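Local coordinates for protein methyltransferase (PDB 2P7I) that probably transfers methyl groups from S-adenosylmethionine to a substrate not yet identified, as a putative class I methyltransferase with a Rossmann-like fold, at residues 135-141 against 239-245; 95-100 against 125-130. All blocks are in the same frame, centred on the assembly; numbering follows the deposited sequence.

Contact 1: 135-141 against 239-245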
loop_
_atom_site.group_PDB
_atom_site.type_symbol
_atom_site.label_atom_id
_atom_site.label_comp_id
_atom_site.label_asym_id
_atom_site.label_seq_id
_atom_site.Cartn_x
_atom_site.Cartn_y
_atom_site.Cartn_z
ATOM N N GLY B 135 14.417 28.373 -5.061
ATOM C CA GLY B 135 15.339 27.265 -4.899
ATOM C C GLY B 135 14.659 26.029 -4.326
ATOM O O GLY B 135 13.619 26.118 -3.685
ATOM N N ARG B 136 15.258 24.875 -4.586
ATOM C CA ARG B 136 14.716 23.603 -4.159
ATOM C C ARG B 136 15.732 22.794 -3.350
ATOM O O ARG B 136 16.883 22.694 -3.726
ATOM C CB ARG B 136 14.240 22.815 -5.383
ATOM C CG ARG B 136 12.971 23.433 -5.983
ATOM C CD ARG B 136 12.546 22.758 -7.256
ATOM N NE ARG B 136 11.437 23.491 -7.863
ATOM C CZ ARG B 136 10.884 23.178 -9.019
ATOM N NH1 ARG B 136 11.325 22.148 -9.698
ATOM N NH2 ARG B 136 9.900 23.922 -9.503
ATOM N N LEU B 137 15.234 22.181 -2.269
ATOM C CA LEU B 137 15.948 21.240 -1.470
ATOM C C LEU B 137 15.526 19.845 -1.870
ATOM O O LEU B 137 14.297 19.564 -2.008
ATOM C CB LEU B 137 15.663 21.474 0.027
ATOM C CG LEU B 137 16.194 20.378 0.971
ATOM C CD1 LEU B 137 17.788 20.301 1.017
ATOM C CD2 LEU B 137 15.561 20.520 2.351
ATOM N N PHE B 138 16.559 19.026 -2.115
ATOM C CA PHE B 138 16.434 17.609 -2.417
ATOM C C PHE B 138 16.834 16.826 -1.196
ATOM O O PHE B 138 18.029 16.539 -0.967
ATOM C CB PHE B 138 17.293 17.262 -3.609
ATOM C CG PHE B 138 16.883 17.983 -4.851
ATOM C CD1 PHE B 138 17.229 19.320 -5.035
ATOM C CD2 PHE B 138 16.153 17.326 -5.841
ATOM C CE1 PHE B 138 16.814 20.015 -6.164
ATOM C CE2 PHE B 138 15.756 17.987 -6.987
ATOM C CZ PHE B 138 16.064 19.347 -7.150
ATOM N N LEU B 139 15.822 16.440 -0.436
ATOM C CA LEU B 139 15.986 15.815 0.867
ATOM C C LEU B 139 15.718 14.317 0.809
ATOM O O LEU B 139 14.611 13.896 0.591
ATOM C CB LEU B 139 15.031 16.463 1.905
ATOM C CG LEU B 139 15.043 15.892 3.318
ATOM C CD1 LEU B 139 16.454 16.030 3.956
ATOM C CD2 LEU B 139 14.005 16.647 4.189
ATOM N N VAL B 140 16.759 13.521 1.004
ATOM C CA VAL B 140 16.616 12.055 0.833
ATOM C C VAL B 140 17.223 11.359 2.035
ATOM O O VAL B 140 18.319 11.647 2.398
ATOM C CB VAL B 140 17.245 11.529 -0.479
ATOM C CG1 VAL B 140 17.090 10.018 -0.592
ATOM C CG2 VAL B 140 16.622 12.206 -1.700
ATOM N N CYS B 141 16.484 10.409 2.618
ATOM C CA CYS B 141 16.972 9.606 3.720
ATOM C C CYS B 141 16.608 8.133 3.532
ATOM O O CYS B 141 15.613 7.810 2.860
ATOM C CB CYS B 141 16.311 10.077 5.012
ATOM S SG CYS B 141 16.824 11.721 5.559
ATOM N N SER B 239 14.780 4.477 -0.101
ATOM C CA SER B 239 15.008 5.838 0.404
ATOM C C SER B 239 13.784 6.636 0.088
ATOM O O SER B 239 13.111 6.408 -0.884
ATOM C CB SER B 239 16.233 6.493 -0.242
ATOM O OG SER B 239 17.418 5.893 0.252
ATOM N N ILE B 240 13.473 7.604 0.939
ATOM C CA ILE B 240 12.343 8.459 0.686
ATOM C C ILE B 240 12.890 9.857 0.393
ATOM O O ILE B 240 14.015 10.222 0.832
ATOM C CB ILE B 240 11.391 8.489 1.918
ATOM C CG1 ILE B 240 12.205 8.532 3.232
ATOM C CG2 ILE B 240 10.474 7.255 1.922
ATOM C CD1 ILE B 240 11.335 8.690 4.489
ATOM N N PHE B 241 12.081 10.623 -0.318
ATOM C CA PHE B 241 12.524 11.811 -1.020
ATOM C C PHE B 241 11.439 12.844 -0.863
ATOM O O PHE B 241 10.290 12.657 -1.306
ATOM C CB PHE B 241 12.797 11.440 -2.507
ATOM C CG PHE B 241 12.981 12.607 -3.457
ATOM C CD1 PHE B 241 13.564 13.812 -3.059
ATOM C CD2 PHE B 241 12.608 12.472 -4.783
ATOM C CE1 PHE B 241 13.688 14.871 -3.967
ATOM C CE2 PHE B 241 12.779 13.517 -5.696
ATOM C CZ PHE B 241 13.274 14.730 -5.282
ATOM N N LEU B 242 11.785 13.915 -0.165
ATOM C CA LEU B 242 11.001 15.117 -0.143
ATOM C C LEU B 242 11.632 16.254 -0.977
ATOM O O LEU B 242 12.774 16.613 -0.783
ATOM C CB LEU B 242 10.787 15.618 1.297
ATOM C CG LEU B 242 10.078 14.717 2.326
ATOM C CD1 LEU B 242 9.853 15.623 3.614
ATOM C CD2 LEU B 242 8.778 14.210 1.813
ATOM N N LEU B 243 10.850 16.816 -1.881
ATOM C CA LEU B 243 11.220 18.034 -2.602
ATOM C C LEU B 243 10.635 19.179 -1.848
ATOM O O LEU B 243 9.414 19.270 -1.641
ATOM C CB LEU B 243 10.655 18.056 -4.029
ATOM C CG LEU B 243 11.170 19.227 -4.904
ATOM C CD1 LEU B 243 12.670 18.985 -5.268
ATOM C CD2 LEU B 243 10.307 19.347 -6.151
ATOM N N CYS B 244 11.477 20.096 -1.424
ATOM C CA CYS B 244 11.050 21.198 -0.585
ATOM C C CYS B 244 11.439 22.541 -1.189
ATOM O O CYS B 244 12.416 22.644 -1.947
ATOM C CB CYS B 244 11.752 21.102 0.764
ATOM S SG CYS B 244 11.423 19.571 1.696
ATOM N N GLU B 245 10.655 23.547 -0.859
ATOM C CA GLU B 245 10.907 24.938 -1.249
ATOM C C GLU B 245 10.904 25.799 -0.010
ATOM O O GLU B 245 10.529 25.353 1.090
ATOM C CB GLU B 245 9.883 25.402 -2.282
ATOM C CG GLU B 245 10.176 24.675 -3.594
ATOM C CD GLU B 245 9.152 24.913 -4.693
ATOM O OE1 GLU B 245 8.929 26.070 -5.053
ATOM O OE2 GLU B 245 8.598 23.927 -5.222
HETATM O O HOH W 1 10.905 26.373 -7.339
#
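Leu243 puts its CD1 methyl over one face of the Phe138 ring, 3.9 Å from the ring centroid and 20° off the normal, a CH-pi contact offset toward the rim. Leu243 CG stands anti to the backbone N (chi1 -172°), which swings that methyl across to the neighbouring strand. Phe241 lies alongside Phe138 and points the same way, its CZ 3.9 Å from Phe138 CD2. Nearer the backbone, Val140 CG2 meets Phe241 CD1 obliquely at 3.7 Å, while Val140 CG1 nestles against Ser239 CB. Leu137, Leu139, Cys141, Ile240, Leu242 and Cys244 form the other face of the sheet, where Leu137 CB and Cys244 CB pair at 4.0 Å.

Three antiparallel hydrogen-bonded pairs, Leu137-Cys244, Leu139-Leu242 and Cys141-Ile240, fix the register; each gives two N-H...O bonds with angles of at least 154°. At the end of the strand pair, where both residues are partly exposed, Arg136 and Glu245 run side by side: NE is 3.9 Å from OE2, a long salt bridge made by charge alone because the oxygen lies well out of the guanidinium plane. A water accepts from Arg136 NE and donates weakly to Glu245 OE1, while Arg136 NH1 is bonded to Phe40 O and to Pro39 O of the second subunit, and Glu245 OE2 to Thr194 OG1.

The pair joins the last parallel strand to the antiparallel strand 237-245 of the seven-stranded methyltransferase sheet. Strand 104-110 flanks 135-142 on its far side. Phe37 of helix 24-37 meets both phenylalanine rings, and Leu182 of helix 179-188 covers Leu139, Cys141 and Ile240.

Contact 2: 95-100 against 125-130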
loop_
_atom_site.group_PDB
_atom_site.type_symbol
_atom_site.label_atom_id
_atom_site.label_comp_id
_atom_site.label_asym_id
_atom_site.label_seq_id
_atom_site.Cartn_x
_atom_site.Cartn_y
_atom_site.Cartn_z
ATOM N N PHE B 95 28.161 22.016 9.493
ATOM C CA PHE B 95 27.065 22.780 8.947
ATOM C C PHE B 95 26.704 23.983 9.816
ATOM O O PHE B 95 26.375 25.055 9.310
ATOM C CB PHE B 95 25.838 21.888 8.745
ATOM C CG PHE B 95 26.063 20.711 7.804
ATOM C CD1 PHE B 95 26.651 20.876 6.568
ATOM C CD2 PHE B 95 25.643 19.446 8.149
ATOM C CE1 PHE B 95 26.833 19.782 5.701
ATOM C CE2 PHE B 95 25.807 18.374 7.294
ATOM C CZ PHE B 95 26.410 18.538 6.074
ATOM N N GLU B 96 26.775 23.814 11.129
ATOM C CA GLU B 96 26.344 24.868 12.040
ATOM C C GLU B 96 27.255 26.090 11.996
ATOM O O GLU B 96 26.797 27.184 12.320
ATOM C CB GLU B 96 26.214 24.346 13.471
ATOM C CG GLU B 96 27.454 23.620 13.981
ATOM C CD GLU B 96 27.417 22.109 13.747
ATOM O OE1 GLU B 96 27.008 21.642 12.651
ATOM O OE2 GLU B 96 27.806 21.379 14.677
ATOM N N ASP B 97 28.511 25.906 11.581
ATOM C CA ASP B 97 29.499 27.003 11.483
ATOM C C ASP B 97 29.663 27.566 10.078
ATOM O O ASP B 97 30.369 28.547 9.890
ATOM C CB ASP B 97 30.907 26.529 11.894
ATOM C CG ASP B 97 30.930 25.778 13.208
ATOM O OD1 ASP B 97 30.218 26.181 14.158
ATOM O OD2 ASP B 97 31.682 24.780 13.287
ATOM N N ALA B 98 29.066 26.923 9.088
ATOM C CA ALA B 98 29.331 27.229 7.698
ATOM C C ALA B 98 28.800 28.608 7.318
ATOM O O ALA B 98 27.640 28.956 7.572
ATOM C CB ALA B 98 28.729 26.148 6.792
ATOM N N GLN B 99 29.674 29.397 6.711
ATOM C CA GLN B 99 29.321 30.712 6.224
ATOM C C GLN B 99 29.437 30.641 4.717
ATOM O O GLN B 99 30.535 30.572 4.186
ATOM C CB GLN B 99 30.294 31.746 6.782
ATOM C CG GLN B 99 30.281 31.833 8.298
ATOM C CD GLN B 99 29.174 32.738 8.819
ATOM O OE1 GLN B 99 29.352 33.960 8.892
ATOM N NE2 GLN B 99 28.029 32.147 9.192
ATOM N N LEU B 100 28.311 30.639 4.022
ATOM C CA LEU B 100 28.345 30.468 2.581
ATOM C C LEU B 100 28.249 31.822 1.904
ATOM O O LEU B 100 27.558 32.711 2.388
ATOM C CB LEU B 100 27.216 29.538 2.115
ATOM C CG LEU B 100 27.266 28.174 2.805
ATOM C CD1 LEU B 100 26.222 27.212 2.211
ATOM C CD2 LEU B 100 28.669 27.608 2.739
ATOM N N ARG B 125 18.403 26.284 8.727
ATOM C CA ARG B 125 19.454 27.027 8.046
ATOM C C ARG B 125 19.262 26.945 6.545
ATOM O O ARG B 125 19.401 27.934 5.817
ATOM C CB ARG B 125 20.826 26.470 8.366
ATOM C CG ARG B 125 21.343 26.750 9.734
ATOM C CD ARG B 125 22.872 26.889 9.706
ATOM N NE ARG B 125 23.243 28.171 9.116
ATOM C CZ ARG B 125 24.493 28.594 8.965
ATOM N NH1 ARG B 125 25.512 27.844 9.353
ATOM N NH2 ARG B 125 24.726 29.771 8.405
ATOM N N ILE B 126 18.909 25.760 6.066
ATOM C CA ILE B 126 18.713 25.584 4.649
ATOM C C ILE B 126 17.580 26.509 4.195
ATOM O O ILE B 126 17.708 27.199 3.182
ATOM C CB ILE B 126 18.389 24.139 4.295
ATOM C CG1 ILE B 126 19.607 23.249 4.496
ATOM C CG2 ILE B 126 17.898 24.030 2.871
ATOM C CD1 ILE B 126 19.252 21.716 4.329
ATOM N N ASN B 127 16.486 26.554 4.954
ATOM C CA ASN B 127 15.354 27.363 4.566
ATOM C C ASN B 127 15.700 28.836 4.627
ATOM O O ASN B 127 15.441 29.580 3.680
ATOM C CB ASN B 127 14.162 27.106 5.488
ATOM C CG ASN B 127 12.892 27.780 4.998
ATOM O OD1 ASN B 127 12.259 27.294 4.072
ATOM N ND2 ASN B 127 12.549 28.934 5.586
ATOM N N ASP B 128 16.291 29.254 5.749
ATOM C CA ASP B 128 16.428 30.660 6.060
ATOM C C ASP B 128 17.667 31.326 5.485
ATOM O O ASP B 128 17.661 32.520 5.191
ATOM C CB ASP B 128 16.458 30.860 7.579
ATOM C CG ASP B 128 15.142 30.551 8.253
ATOM O OD1 ASP B 128 14.178 30.150 7.593
ATOM O OD2 ASP B 128 15.091 30.718 9.472
ATOM N N ASP B 129 18.757 30.579 5.389
ATOM C CA ASP B 129 20.058 31.144 5.013
ATOM C C ASP B 129 20.489 30.767 3.602
ATOM O O ASP B 129 21.137 31.560 2.913
ATOM C CB ASP B 129 21.100 30.634 5.976
ATOM C CG ASP B 129 20.931 31.189 7.361
ATOM O OD1 ASP B 129 20.162 32.155 7.512
ATOM O OD2 ASP B 129 21.576 30.655 8.284
ATOM N N TRP B 130 20.135 29.570 3.157
ATOM C CA TRP B 130 20.787 29.024 1.967
ATOM C C TRP B 130 19.942 28.869 0.717
ATOM O O TRP B 130 20.486 29.028 -0.366
ATOM C CB TRP B 130 21.496 27.711 2.310
ATOM C CG TRP B 130 22.586 27.883 3.342
ATOM C CD1 TRP B 130 23.326 28.987 3.581
ATOM C CD2 TRP B 130 23.044 26.878 4.252
ATOM N NE1 TRP B 130 24.238 28.739 4.586
ATOM C CE2 TRP B 130 24.091 27.442 5.001
ATOM C CE3 TRP B 130 22.709 25.534 4.458
ATOM C CZ2 TRP B 130 24.760 26.730 5.980
ATOM C CZ3 TRP B 130 23.380 24.820 5.404
ATOM C CH2 TRP B 130 24.413 25.418 6.155
HETATM O O HOH W 2 25.665 31.256 5.338
#
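Arg125 reaches from its helix to the backbone carbonyls of the loop 95-100, and polar bonds carry this part of the contact. Arg125 NH1 donates to Ala98 O at 3.0 Å, meeting a lone pair in the carbonyl plane although the oxygen lies 24° out of the guanidinium plane. A weak bond from Arg125 NH1 to Phe95 O (2.9 Å, 127° at the hydrogen) and another from Arg125 NH2 to Ala98 O complete the grip. Bends at chi2 and chi3 curl the arginine so that its NE/NH2 edge faces Asp129. There Arg125 NE and NH2 both hold Asp129 OD2 side-on, the NE bond being 3.1 Å, and this salt bridge within the helix should restrict rotation of the guanidinium.

Apolar and pi contacts centre on Trp130. Leu100 CD1 sits over the five-membered ring, 3.5 Å from its centroid and 11° off the normal, a CH-pi contact in which the leucine crosses the indole at about a right angle. Trp130 CZ2 lies over the centre of the guanidinium and also touches Ala98 CB at 4.1 Å.

One water bridges the two segments, accepting from Leu100 N and from Trp130 NE1, each at 3.0 Å.

The contact ties the loop between strands 88-92 and 104-110 to the C-terminal end of helix 119-130. Beneath it, Leu47 and Leu49 of strand 46-49 and Val70 of strand 67-71 receive Leu100, Phe95 and Trp130.

How the contacts relate
Contact 1 belongs to the core: twelve of its fourteen touching residues are buried, and its centre is about 8 Å from that of the chain. Contact 2 is only partly buried and lies about 18 Å out. Paired strands let contact 1 use regular backbone-to-backbone bonds, whereas contact 2, between a helix and an irregular loop, depends on a side chain bonding to loop carbonyls. Helix 119-130 packs on strand 104-110, the neighbour of 135-142 in the sheet. The contact centres are about 16 Å apart, yet the segments touch, Leu137 CD1 lying 3.9 Å from Ile126 CD1.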